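Local coordinates for regulatory protein MarR (Planctomyces limnophilus, PDB 3U2R) that probably acts as a DNA-binding transcription factor of the MarR family, built around a helix-turn-helix domain, at residues A[119-122]-A[123-127]. Residues are numbered along the deposited sequence; the frame is centred on the assembly and turned at random.
Sequences LEEP and VRQCH
Leu119 O accepts a hydrogen bond from Val123 N at 3.1 Å, and the same i to i+4 bonding joins Arg124 to Glu120, Gln125 N to Glu121 O (3.0 Å) and Cys126 to Pro122. The helix is kinked here, for the N atoms of Glu121 and Pro122 lack bonds to the preceding turn; proline, with no amide hydrogen, suits such a place. On the outer side Glu121 and Arg124 lie alongside each other, pointing the same way. Arg124 leaves with CG anti to the backbone N (chi1 -179°) and bends at chi3, bringing NH1 within 2.8 Å of Glu121 OE1 in a salt bridge. The carboxylate oxygen lies at the guanidinium edge, but is itself approached on its anti side and from 29° out of the carboxylate plane, the two planes being 59° apart. Replacing Arg124 by alanine would probably leave the Glu121 carboxylate without this charged mate and freer to turn. All this belongs to the long C-terminal helix 110-148 of the winged helix-turn-helix MarR fold. Its buried side is largely apolar: Leu119 CB meets Val123 CG2 at 4.2 Å, and both side chains pack on Tyr49 of helix 46-58, while branched Val123 also reaches Phe39 and compact Cys126 rests on Ile38 of helix 18-40.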
ATOM      1  N   LEU A 119     -25.577   1.088 -11.737  1.00 45.47           N
ATOM      2  CA  LEU A 119     -24.219   0.578 -11.762  1.00 45.08           C
ATOM      3  C   LEU A 119     -23.192   1.545 -11.189  1.00 51.09           C
ATOM      4  O   LEU A 119     -22.061   1.129 -11.052  1.00 49.90           O
ATOM      5  CB  LEU A 119     -23.807   0.231 -13.198  1.00 44.08           C
ATOM      6  CG  LEU A 119     -24.380  -1.072 -13.707  1.00 49.73           C
ATOM      7  CD1 LEU A 119     -24.273  -1.159 -15.210  1.00 49.04           C
ATOM      8  CD2 LEU A 119     -23.668  -2.248 -13.102  1.00 48.80           C
ATOM      9  N   GLU A 120     -23.524   2.807 -10.950  1.00 50.01           N
ATOM     10  CA  GLU A 120     -22.546   3.785 -10.466  1.00 49.99           C
ATOM     11  C   GLU A 120     -21.863   3.349  -9.191  1.00 52.76           C
ATOM     12  O   GLU A 120     -20.640   3.363  -9.150  1.00 51.28           O
ATOM     13  CB  GLU A 120     -23.209   5.162 -10.254  1.00 53.34           C
ATOM     14  CG  GLU A 120     -23.342   5.935 -11.565  1.00 67.22           C
ATOM     15  CD  GLU A 120     -24.169   7.205 -11.478  1.00 92.16           C
ATOM     16  OE1 GLU A 120     -24.305   7.755 -10.360  1.00 85.12           O
ATOM     17  OE2 GLU A 120     -24.687   7.648 -12.528  1.00 81.23           O
ATOM     18  N   GLU A 121     -22.624   2.923  -8.191  1.00 51.93           N
ATOM     19  CA  GLU A 121     -22.072   2.480  -6.889  1.00 51.92           C
ATOM     20  C   GLU A 121     -21.301   1.133  -6.986  1.00 49.91           C
ATOM     21  O   GLU A 121     -20.143   1.081  -6.598  1.00 44.60           O
ATOM     22  CB  GLU A 121     -23.177   2.385  -5.849  1.00 55.48           C
ATOM     23  CG  GLU A 121     -22.726   2.658  -4.431  1.00 70.79           C
ATOM     24  CD  GLU A 121     -23.293   4.002  -4.001  1.00117.69           C
ATOM     25  OE1 GLU A 121     -22.909   5.024  -4.621  1.00112.70           O
ATOM     26  OE2 GLU A 121     -24.181   4.025  -3.116  1.00118.79           O
ATOM     27  N   PRO A 122     -21.883   0.069  -7.560  1.00 48.09           N
ATOM     28  CA  PRO A 122     -21.112  -1.182  -7.733  1.00 47.13           C
ATOM     29  C   PRO A 122     -19.786  -1.021  -8.496  1.00 49.39           C
ATOM     30  O   PRO A 122     -18.796  -1.637  -8.136  1.00 48.54           O
ATOM     31  CB  PRO A 122     -22.075  -2.071  -8.551  1.00 50.51           C
ATOM     32  CG  PRO A 122     -23.424  -1.550  -8.340  1.00 54.86           C
ATOM     33  CD  PRO A 122     -23.295  -0.091  -8.000  1.00 50.68           C
ATOM     34  N   VAL A 123     -19.757  -0.170  -9.521  1.00 45.62           N
ATOM     35  CA  VAL A 123     -18.558   0.062 -10.344  1.00 43.35           C
ATOM     36  C   VAL A 123     -17.535   0.870  -9.566  1.00 46.58           C
ATOM     37  O   VAL A 123     -16.355   0.512  -9.588  1.00 45.00           O
ATOM     38  CB  VAL A 123     -18.936   0.713 -11.702  1.00 47.75           C
ATOM     39  CG1 VAL A 123     -17.715   1.192 -12.495  1.00 46.76           C
ATOM     40  CG2 VAL A 123     -19.701  -0.304 -12.528  1.00 48.45           C
ATOM     41  N   ARG A 124     -17.970   1.891  -8.795  1.00 42.88           N
ATOM     42  CA  ARG A 124     -17.032   2.640  -7.998  1.00 43.74           C
ATOM     43  C   ARG A 124     -16.402   1.689  -6.958  1.00 46.19           C
ATOM     44  O   ARG A 124     -15.192   1.715  -6.781  1.00 42.06           O
ATOM     45  CB  ARG A 124     -17.724   3.840  -7.307  1.00 48.94           C
ATOM     46  CG  ARG A 124     -16.760   4.697  -6.469  1.00 54.32           C
ATOM     47  CD  ARG A 124     -17.498   5.796  -5.766  1.00 61.32           C
ATOM     48  NE  ARG A 124     -18.275   5.211  -4.673  1.00 83.91           N
ATOM     49  CZ  ARG A 124     -19.601   5.227  -4.517  1.00 97.03           C
ATOM     50  NH1 ARG A 124     -20.383   5.872  -5.390  1.00 83.99           N
ATOM     51  NH2 ARG A 124     -20.155   4.612  -3.485  1.00 84.85           N
ATOM     52  N   GLN A 125     -17.218   0.794  -6.341  1.00 42.00           N
ATOM     53  CA  GLN A 125     -16.669  -0.170  -5.381  1.00 41.52           C
ATOM     54  C   GLN A 125     -15.740  -1.141  -6.066  1.00 47.21           C
ATOM     55  O   GLN A 125     -14.758  -1.564  -5.486  1.00 46.27           O
ATOM     56  CB  GLN A 125     -17.726  -0.938  -4.641  1.00 42.36           C
ATOM     57  CG  GLN A 125     -18.489  -0.040  -3.690  1.00 52.14           C
ATOM     58  CD  GLN A 125     -19.755  -0.612  -3.110  1.00 83.31           C
ATOM     59  OE1 GLN A 125     -20.613   0.155  -2.672  1.00 84.02           O
ATOM     60  NE2 GLN A 125     -19.898  -1.946  -3.014  1.00 81.29           N
ATOM     61  N   CYS A 126     -16.083  -1.540  -7.261  1.00 44.48           N
ATOM     62  CA  CYS A 126     -15.222  -2.371  -8.062  1.00 47.03           C
ATOM     63  C   CYS A 126     -13.847  -1.663  -8.316  1.00 44.60           C
ATOM     64  O   CYS A 126     -12.825  -2.319  -8.187  1.00 41.26           O
ATOM     65  CB  CYS A 126     -15.951  -2.745  -9.346  1.00 50.87           C
ATOM     66  SG  CYS A 126     -14.939  -2.901 -10.798  1.00 55.27           S
ATOM     67  N   HIS A 127     -13.817  -0.338  -8.561  1.00 41.45           N
ATOM     68  CA  HIS A 127     -12.564   0.382  -8.776  1.00 40.80           C
ATOM     69  C   HIS A 127     -11.797   0.508  -7.489  1.00 42.88           C
ATOM     70  O   HIS A 127     -10.581   0.375  -7.501  1.00 41.44           O
ATOM     71  CB  HIS A 127     -12.771   1.766  -9.394  1.00 43.35           C
ATOM     72  CG  HIS A 127     -13.344   1.747 -10.789  1.00 49.02           C
ATOM     73  ND1 HIS A 127     -12.916   0.820 -11.763  1.00 51.33           N
ATOM     74  CD2 HIS A 127     -14.159   2.644 -11.398  1.00 50.37           C
ATOM     75  CE1 HIS A 127     -13.641   1.082 -12.828  1.00 49.84           C
ATOM     76  NE2 HIS A 127     -14.333   2.210 -12.685  1.00 50.13           N
TER